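Local structure of putative NAD(P)H-flavin oxidoreductase (Streptococcus pyogenes serotype M1, 2HAY) at residues V57-K62 with E66-F71; S125-D130 with F141-K146. The protein binds flavin mononucleotide and probably acts as an NAD(P)H-dependent oxidoreductase of the nitroreductase family. All coordinates share one frame; numbering follows the deposited sequence. Where two conformers were deposited one is given.

Contact 1 of 2, residues V57-K62 with E66-F71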
ATOM      1  N   VAL B  57       2.383  -8.424  13.115  1.00 28.01           N
ATOM      2  CA  VAL B  57       2.602  -9.542  14.027  1.00 27.76           C
ATOM      3  C   VAL B  57       3.085 -10.819  13.364  1.00 27.58           C
ATOM      4  O   VAL B  57       2.496 -11.304  12.401  1.00 26.60           O
ATOM      5  CB  VAL B  57       1.503  -9.746  15.146  1.00 28.16           C
ATOM      6  CG1 VAL B  57       0.371  -8.695  15.113  1.00 28.51           C
ATOM      7  CG2 VAL B  57       1.053 -11.262  15.331  1.00 28.55           C
ATOM      8  N   VAL B  58       4.201 -11.317  13.889  1.00 27.17           N
ATOM      9  CA  VAL B  58       4.759 -12.570  13.418  1.00 27.81           C
ATOM     10  C   VAL B  58       3.991 -13.700  14.066  1.00 27.81           C
ATOM     11  O   VAL B  58       4.081 -13.913  15.279  1.00 28.35           O
ATOM     12  CB  VAL B  58       6.275 -12.649  13.662  1.00 27.38           C
ATOM     13  CG1 VAL B  58       6.827 -13.956  13.139  1.00 28.10           C
ATOM     14  CG2 VAL B  58       6.983 -11.448  12.976  1.00 28.16           C
ATOM     15  N   LEU B  59       3.208 -14.393  13.252  1.00 28.13           N
ATOM     16  CA  LEU B  59       2.372 -15.486  13.736  1.00 29.20           C
ATOM     17  C   LEU B  59       3.140 -16.805  13.589  1.00 29.82           C
ATOM     18  O   LEU B  59       3.118 -17.426  12.531  1.00 29.81           O
ATOM     19  CB  LEU B  59       1.032 -15.560  12.983  1.00 28.11           C
ATOM     20  CG  LEU B  59       0.068 -16.639  13.509  1.00 29.48           C
ATOM     21  CD1 LEU B  59      -0.239 -16.444  14.983  1.00 27.14           C
ATOM     22  CD2 LEU B  59      -1.221 -16.665  12.709  1.00 29.96           C
ATOM     23  N   ASP B  60       3.835 -17.189  14.654  1.00 30.80           N
ATOM     24  CA  ASP B  60       4.601 -18.426  14.709  1.00 32.36           C
ATOM     25  C   ASP B  60       3.748 -19.597  15.241  1.00 32.19           C
ATOM     26  O   ASP B  60       4.024 -20.761  14.955  1.00 32.47           O
ATOM     27  CB  ASP B  60       5.835 -18.222  15.595  1.00 32.82           C
ATOM     28  CG  ASP B  60       7.018 -17.627  14.844  1.00 35.76           C
ATOM     29  OD1 ASP B  60       7.985 -17.199  15.512  1.00 39.12           O
ATOM     30  OD2 ASP B  60       7.004 -17.589  13.591  1.00 39.57           O
ATOM     31  N   ASN B  61       2.700 -19.270  15.998  1.00 32.53           N
ATOM     32  CA  ASN B  61       1.867 -20.256  16.668  1.00 32.47           C
ATOM     33  C   ASN B  61       1.126 -21.166  15.689  1.00 32.94           C
ATOM     34  O   ASN B  61       0.244 -20.712  14.942  1.00 32.69           O
ATOM     35  CB  ASN B  61       0.879 -19.571  17.605  1.00 32.62           C
ATOM     36  CG  ASN B  61       0.162 -20.561  18.510  1.00 33.42           C
ATOM     37  OD1 ASN B  61      -0.867 -21.121  18.142  1.00 35.36           O
ATOM     38  ND2 ASN B  61       0.727 -20.806  19.682  1.00 32.54           N
ATOM     39  N   LYS B  62       1.498 -22.451  15.695  1.00 33.03           N
ATOM     40  CA  LYS B  62       0.941 -23.436  14.743  1.00 33.20           C
ATOM     41  C   LYS B  62      -0.559 -23.721  14.956  1.00 32.16           C
ATOM     42  O   LYS B  62      -1.315 -23.747  13.987  1.00 31.67           O
ATOM     43  CB  LYS B  62       1.787 -24.718  14.669  1.00 32.59           C
ATOM     44  CG  LYS B  62       3.158 -24.465  14.032  1.00 35.96           C
ATOM     45  CD  LYS B  62       3.894 -25.756  13.653  1.00 34.93           C
ATOM     46  CE  LYS B  62       5.340 -25.471  13.298  1.00 36.60           C
ATOM     47  NZ  LYS B  62       5.488 -24.730  12.004  1.00 40.87           N
ATOM     48  N   GLU B  66      -3.505 -23.315  12.149  0.50 33.04           N
ATOM     49  CA  GLU B  66      -4.400 -24.442  11.865  0.50 33.47           C
ATOM     50  C   GLU B  66      -5.884 -24.029  11.941  0.50 33.00           C
ATOM     51  O   GLU B  66      -6.690 -24.417  11.093  0.50 32.96           O
ATOM     52  CB  GLU B  66      -4.095 -25.640  12.799  0.50 33.57           C
ATOM     53  CG  GLU B  66      -2.741 -26.377  12.530  0.50 34.26           C
ATOM     54  CD  GLU B  66      -2.346 -27.427  13.602  0.50 34.92           C
ATOM     55  OE1 GLU B  66      -3.202 -27.876  14.405  0.50 36.30           O
ATOM     56  OE2 GLU B  66      -1.153 -27.823  13.637  0.50 37.22           O
ATOM     57  N   GLU B  67      -6.227 -23.230  12.947  1.00 32.47           N
ATOM     58  CA  GLU B  67      -7.570 -22.672  13.100  1.00 32.88           C
ATOM     59  C   GLU B  67      -7.983 -21.675  12.011  1.00 32.28           C
ATOM     60  O   GLU B  67      -9.145 -21.635  11.620  1.00 32.02           O
ATOM     61  CB  GLU B  67      -7.711 -22.030  14.471  1.00 33.09           C
ATOM     62  CG  GLU B  67      -9.121 -21.937  14.930  1.00 35.53           C
ATOM     63  CD  GLU B  67      -9.243 -21.531  16.399  1.00 37.03           C
ATOM     64  OE1 GLU B  67      -8.208 -21.494  17.116  1.00 35.82           O
ATOM     65  OE2 GLU B  67     -10.394 -21.252  16.812  1.00 37.30           O
ATOM     66  N   ILE B  68      -7.038 -20.876  11.518  1.00 32.73           N
ATOM     67  CA  ILE B  68      -7.313 -19.901  10.455  1.00 32.69           C
ATOM     68  C   ILE B  68      -7.597 -20.614   9.128  1.00 32.82           C
ATOM     69  O   ILE B  68      -8.479 -20.220   8.369  1.00 32.61           O
ATOM     70  CB  ILE B  68      -6.145 -18.861  10.327  1.00 33.16           C
ATOM     71  CG1 ILE B  68      -6.234 -17.826  11.461  1.00 31.94           C
ATOM     72  CG2 ILE B  68      -6.122 -18.172   8.954  1.00 31.70           C
ATOM     73  CD1 ILE B  68      -4.972 -16.962  11.594  1.00 33.81           C
ATOM     74  N   LYS B  69      -6.875 -21.708   8.899  1.00 33.26           N
ATOM     75  CA  LYS B  69      -6.814 -22.398   7.600  1.00 33.73           C
ATOM     76  C   LYS B  69      -8.149 -22.726   6.856  1.00 33.14           C
ATOM     77  O   LYS B  69      -8.236 -22.462   5.654  1.00 32.47           O
ATOM     78  CB  LYS B  69      -5.927 -23.641   7.737  1.00 33.82           C
ATOM     79  CG  LYS B  69      -5.059 -23.963   6.534  1.00 34.98           C
ATOM     80  CD  LYS B  69      -4.188 -25.201   6.818  1.00 36.15           C
ATOM     81  CE  LYS B  69      -2.794 -24.818   7.348  1.00 40.06           C
ATOM     82  NZ  LYS B  69      -2.030 -26.047   7.765  1.00 41.80           N
ATOM     83  N   PRO B  70      -9.173 -23.302   7.543  1.00 32.93           N
ATOM     84  CA  PRO B  70     -10.451 -23.562   6.852  1.00 32.97           C
ATOM     85  C   PRO B  70     -11.177 -22.320   6.318  1.00 32.93           C
ATOM     86  O   PRO B  70     -12.085 -22.453   5.491  1.00 33.39           O
ATOM     87  CB  PRO B  70     -11.332 -24.199   7.941  1.00 32.82           C
ATOM     88  CG  PRO B  70     -10.401 -24.711   8.953  1.00 33.42           C
ATOM     89  CD  PRO B  70      -9.220 -23.773   8.941  1.00 32.95           C
ATOM     90  N   PHE B  71     -10.817 -21.136   6.800  1.00 32.02           N
ATOM     91  CA  PHE B  71     -11.510 -19.931   6.364  1.00 31.54           C
ATOM     92  C   PHE B  71     -10.633 -19.062   5.507  1.00 30.87           C
ATOM     93  O   PHE B  71     -10.988 -17.929   5.228  1.00 30.73           O
ATOM     94  CB  PHE B  71     -12.009 -19.139   7.571  1.00 32.11           C
ATOM     95  CG  PHE B  71     -12.719 -19.986   8.597  1.00 31.28           C
ATOM     96  CD1 PHE B  71     -12.118 -20.251   9.820  1.00 31.42           C
ATOM     97  CD2 PHE B  71     -13.961 -20.532   8.322  1.00 31.64           C
ATOM     98  CE1 PHE B  71     -12.755 -21.027  10.777  1.00 33.65           C
ATOM     99  CE2 PHE B  71     -14.626 -21.321   9.269  1.00 33.26           C
ATOM    100  CZ  PHE B  71     -14.021 -21.569  10.502  1.00 33.96           C
TER
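L59 and I68 meet tip to tip, methyl against methyl, with CD2 of L59 3.9 Å from CD1 of I68. Both side chains are buried, and each CB is directed at the opposite segment. In L59, CG stands anti to the backbone N (chi1 -176°), which carries the isobutyl group off the strand and over to the helix; in I68 the delta methyl closes the gap from the other side. The second point of touch is polar and belongs to the backbone: E66 N donates to K62 O at 2.9 Å, with an N-H...O angle of 163°. This i to i+4 bond closes the first turn of helix 62-68. In the conformer described here, one of two, the extended side chain of E66 passes the same carbonyl, its CG 3.3 Å from K62 O, while its carboxylate stays loosely beside K62, with E66 OE2 4.4 Å from K62 CB. These two side chains are exposed, in contrast to the apolar pair.

N61 positions the turn as N-cap of the helix, its OD1 accepting from I64 N. Further along, F71 N bonds back to I68 O at 3.0 Å. The contact is thus a short strand-to-helix connection, in which the last residue of strand 54-59 packs on I68 of the helix that follows. L59 also rests on I64 and K65, and I68 on L79 of helix 76-81. Strand 54-59 pairs antiparallel with strand 84-91 on one side; on its other side V57, V58 and L59 pair in parallel with a strand of the second subunit, so the sheet continues across the dimer interface.

Contact 2 of 2, residues S125-D130 with F141-K146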
ATOM      1  N   SER B 125     -11.224  18.793   8.878  1.00 26.68           N
ATOM      2  CA  SER B 125     -11.729  19.050   7.527  1.00 27.19           C
ATOM      3  C   SER B 125     -11.252  17.983   6.566  1.00 26.56           C
ATOM      4  O   SER B 125     -11.974  17.634   5.637  1.00 26.52           O
ATOM      5  CB  SER B 125     -11.378  20.453   7.012  1.00 27.48           C
ATOM      6  OG  SER B 125      -9.978  20.643   6.976  1.00 30.22           O
ATOM      7  N   PHE B 126     -10.048  17.468   6.801  1.00 26.33           N
ATOM      8  CA  PHE B 126      -9.506  16.364   6.013  1.00 26.05           C
ATOM      9  C   PHE B 126     -10.430  15.136   6.064  1.00 26.13           C
ATOM     10  O   PHE B 126     -10.739  14.551   5.028  1.00 26.59           O
ATOM     11  CB  PHE B 126      -8.096  15.998   6.480  1.00 26.01           C
ATOM     12  CG  PHE B 126      -7.534  14.748   5.835  1.00 27.13           C
ATOM     13  CD1 PHE B 126      -7.268  13.605   6.600  1.00 29.25           C
ATOM     14  CD2 PHE B 126      -7.249  14.719   4.456  1.00 26.17           C
ATOM     15  CE1 PHE B 126      -6.723  12.443   5.992  1.00 31.09           C
ATOM     16  CE2 PHE B 126      -6.721  13.582   3.839  1.00 26.00           C
ATOM     17  CZ  PHE B 126      -6.452  12.444   4.591  1.00 27.83           C
ATOM     18  N   GLN B 127     -10.881  14.750   7.256  1.00 26.19           N
ATOM     19  CA  GLN B 127     -11.776  13.586   7.383  1.00 26.91           C
ATOM     20  C   GLN B 127     -13.229  13.861   6.997  1.00 27.19           C
ATOM     21  O   GLN B 127     -13.915  12.974   6.514  1.00 27.38           O
ATOM     22  CB  GLN B 127     -11.713  13.004   8.795  1.00 26.71           C
ATOM     23  CG  GLN B 127     -10.341  12.379   9.148  1.00 26.19           C
ATOM     24  CD  GLN B 127     -10.407  11.503  10.387  1.00 26.19           C
ATOM     25  OE1 GLN B 127     -11.351  11.596  11.171  1.00 23.49           O
ATOM     26  NE2 GLN B 127      -9.414  10.644  10.565  1.00 24.74           N
ATOM     27  N   LYS B 128     -13.702  15.081   7.215  1.00 27.97           N
ATOM     28  CA  LYS B 128     -15.092  15.419   6.932  1.00 28.47           C
ATOM     29  C   LYS B 128     -15.306  15.804   5.466  1.00 29.41           C
ATOM     30  O   LYS B 128     -16.307  15.414   4.867  1.00 30.16           O
ATOM     31  CB  LYS B 128     -15.582  16.561   7.829  1.00 28.30           C
ATOM     32  CG  LYS B 128     -15.727  16.209   9.287  1.00 27.75           C
ATOM     33  CD  LYS B 128     -16.462  17.294  10.069  1.00 28.35           C
ATOM     34  CE  LYS B 128     -16.894  16.716  11.423  1.00 30.31           C
ATOM     35  NZ  LYS B 128     -17.119  17.774  12.437  1.00 29.18           N
ATOM     36  N   GLU B 129     -14.343  16.524   4.891  0.50 29.47           N
ATOM     37  CA  GLU B 129     -14.525  17.134   3.573  0.50 29.66           C
ATOM     38  C   GLU B 129     -13.648  16.538   2.459  0.50 29.68           C
ATOM     39  O   GLU B 129     -14.166  16.191   1.402  0.50 29.68           O
ATOM     40  CB  GLU B 129     -14.390  18.659   3.679  0.50 29.64           C
ATOM     41  CG  GLU B 129     -15.497  19.280   4.563  0.50 29.93           C
ATOM     42  CD  GLU B 129     -14.984  20.348   5.513  0.50 31.06           C
ATOM     43  OE1 GLU B 129     -14.347  21.311   5.017  0.50 29.77           O
ATOM     44  OE2 GLU B 129     -15.227  20.218   6.749  0.50 29.44           O
ATOM     45  N   ASP B 130     -12.346  16.393   2.708  1.00 29.65           N
ATOM     46  CA  ASP B 130     -11.396  15.829   1.715  1.00 29.93           C
ATOM     47  C   ASP B 130     -11.645  14.359   1.422  1.00 30.93           C
ATOM     48  O   ASP B 130     -11.717  13.974   0.269  1.00 30.83           O
ATOM     49  CB  ASP B 130      -9.940  16.043   2.133  1.00 29.28           C
ATOM     50  CG  ASP B 130      -9.604  17.499   2.297  1.00 28.93           C
ATOM     51  OD1 ASP B 130     -10.323  18.316   1.729  1.00 28.05           O
ATOM     52  OD2 ASP B 130      -8.638  17.841   2.998  1.00 30.62           O
ATOM     53  N   PHE B 141     -11.603   2.727   9.027  1.00 26.86           N
ATOM     54  CA  PHE B 141     -10.820   1.516   9.133  1.00 26.90           C
ATOM     55  C   PHE B 141     -10.114   1.244   7.826  1.00 27.01           C
ATOM     56  O   PHE B 141      -8.919   0.884   7.817  1.00 27.34           O
ATOM     57  CB  PHE B 141     -11.675   0.294   9.546  1.00 26.77           C
ATOM     58  CG  PHE B 141     -10.891  -0.979   9.518  1.00 27.78           C
ATOM     59  CD1 PHE B 141      -9.956  -1.253  10.535  1.00 24.53           C
ATOM     60  CD2 PHE B 141     -10.992  -1.850   8.429  1.00 29.70           C
ATOM     61  CE1 PHE B 141      -9.171  -2.362  10.491  1.00 24.43           C
ATOM     62  CE2 PHE B 141     -10.194  -3.008   8.375  1.00 31.35           C
ATOM     63  CZ  PHE B 141      -9.286  -3.268   9.421  1.00 28.10           C
ATOM     64  N   ASP B 142     -10.847   1.377   6.715  1.00 26.80           N
ATOM     65  CA  ASP B 142     -10.275   1.109   5.395  1.00 25.90           C
ATOM     66  C   ASP B 142      -9.151   2.113   5.118  1.00 26.37           C
ATOM     67  O   ASP B 142      -8.145   1.769   4.501  1.00 26.83           O
ATOM     68  CB  ASP B 142     -11.361   1.104   4.314  1.00 26.25           C
ATOM     69  CG  ASP B 142     -12.079  -0.248   4.205  1.00 26.32           C
ATOM     70  OD1 ASP B 142     -11.492  -1.288   4.572  1.00 25.17           O
ATOM     71  OD2 ASP B 142     -13.223  -0.298   3.716  1.00 26.04           O
ATOM     72  N   TRP B 143      -9.277   3.326   5.658  1.00 25.04           N
ATOM     73  CA  TRP B 143      -8.202   4.286   5.568  1.00 24.29           C
ATOM     74  C   TRP B 143      -6.920   3.893   6.303  1.00 24.89           C
ATOM     75  O   TRP B 143      -5.819   3.994   5.733  1.00 25.89           O
ATOM     76  CB  TRP B 143      -8.695   5.650   6.021  1.00 24.27           C
ATOM     77  CG  TRP B 143      -7.643   6.694   6.098  1.00 25.38           C
ATOM     78  CD1 TRP B 143      -6.926   7.231   5.057  1.00 24.09           C
ATOM     79  CD2 TRP B 143      -7.185   7.356   7.289  1.00 24.10           C
ATOM     80  NE1 TRP B 143      -6.073   8.208   5.522  1.00 22.82           N
ATOM     81  CE2 TRP B 143      -6.202   8.304   6.886  1.00 26.00           C
ATOM     82  CE3 TRP B 143      -7.524   7.257   8.649  1.00 24.08           C
ATOM     83  CZ2 TRP B 143      -5.530   9.143   7.805  1.00 22.87           C
ATOM     84  CZ3 TRP B 143      -6.863   8.092   9.564  1.00 24.82           C
ATOM     85  CH2 TRP B 143      -5.869   9.025   9.129  1.00 24.25           C
ATOM     86  N   THR B 144      -7.020   3.445   7.553  1.00 23.97           N
ATOM     87  CA  THR B 144      -5.818   2.922   8.207  1.00 23.65           C
ATOM     88  C   THR B 144      -5.303   1.640   7.557  1.00 24.03           C
ATOM     89  O   THR B 144      -4.066   1.428   7.462  1.00 22.75           O
ATOM     90  CB  THR B 144      -5.997   2.721   9.736  1.00 23.01           C
ATOM     91  OG1 THR B 144      -7.088   1.818   9.960  1.00 23.80           O
ATOM     92  CG2 THR B 144      -6.317   4.048  10.393  1.00 19.76           C
ATOM     93  N   ALA B 145      -6.240   0.777   7.129  1.00 25.34           N
ATOM     94  CA  ALA B 145      -5.873  -0.439   6.402  1.00 25.59           C
ATOM     95  C   ALA B 145      -5.059  -0.097   5.137  1.00 26.98           C
ATOM     96  O   ALA B 145      -4.054  -0.784   4.841  1.00 28.43           O
ATOM     97  CB  ALA B 145      -7.094  -1.303   6.087  1.00 24.40           C
ATOM     98  N   LYS B 146      -5.426   0.984   4.433  1.00 27.44           N
ATOM     99  CA  LYS B 146      -4.648   1.434   3.253  1.00 26.83           C
ATOM    100  C   LYS B 146      -3.201   1.680   3.595  1.00 27.32           C
ATOM    101  O   LYS B 146      -2.310   1.298   2.816  1.00 27.35           O
ATOM    102  CB  LYS B 146      -5.198   2.706   2.637  1.00 27.00           C
ATOM    103  CG  LYS B 146      -6.504   2.543   1.878  1.00 27.07           C
ATOM    104  CD  LYS B 146      -7.063   3.874   1.450  1.00 23.51           C
ATOM    105  CE  LYS B 146      -8.422   3.680   0.822  1.00 25.50           C
ATOM    106  NZ  LYS B 146      -9.040   4.986   0.440  1.00 26.92           N
TER
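F126 and W143 make the apolar part of this contact, CE1 of the phenyl ring lying 3.9 Å from CZ2 of the indole. The tryptophan carbon comes in at the phenylalanine edge, close to that ring's plane, while the two side chains run at a slant to one another. Each aromatic group has CG anti to its own backbone N (chi1 172° in F126, 174° in W143), and the two rings thereby span helix backbones whose nearest CA atoms, in Q127 and W143, are 10.1 Å apart.

A polar group meets the indole as well. The extended side chain of Q127 brings NE2 to 3.7 Å from CZ3 of W143, with the amide plane turned 86° from that of the ring. The amide is held by the loop after strand 84-91: NE2 donates to A94 O, and OE1 takes a weak bond from Y96 N.

The segments belong to helix 116-130 and the long helix 137-162 of the nitroreductase fold, joined by a short connection whose M133 packs on W143. Helix 116-130 ends in a wider pi-type turn, where S125 O accepts from both E129 N (2.7 Å) and D130 N (3.2 Å).

Two hydrogen bonds reach the second subunit. W143 NE1 bonds to OE2 of E170 of that subunit, and D130 OD2, in the plane of the F126 ring at its edge, bonds to NE1 of W73 of the second subunit. The F126 side chain lies about 6 Å from a bound flavin mononucleotide.

Contact 1 is local and partly buried, joining strand 54-59 to the helix that directly follows it, with exposed K62 and E66 beside a buried aliphatic pair. Contact 2 is wholly buried and joins two separate helices, through aromatic rings and an amide, with neither segment hydrogen-bonded to the other. Backbone hydrogen bonding across the segments thus belongs to contact 1, side-chain packing alone to contact 2. Their centres are 30 Å apart and they share no helix or strand. Both reach the second subunit, but differently: contact 1 mainly by strand pairing that extends the sheet, contact 2 by side-chain hydrogen bonds and salt bridges between D142 and K146 of opposite chains.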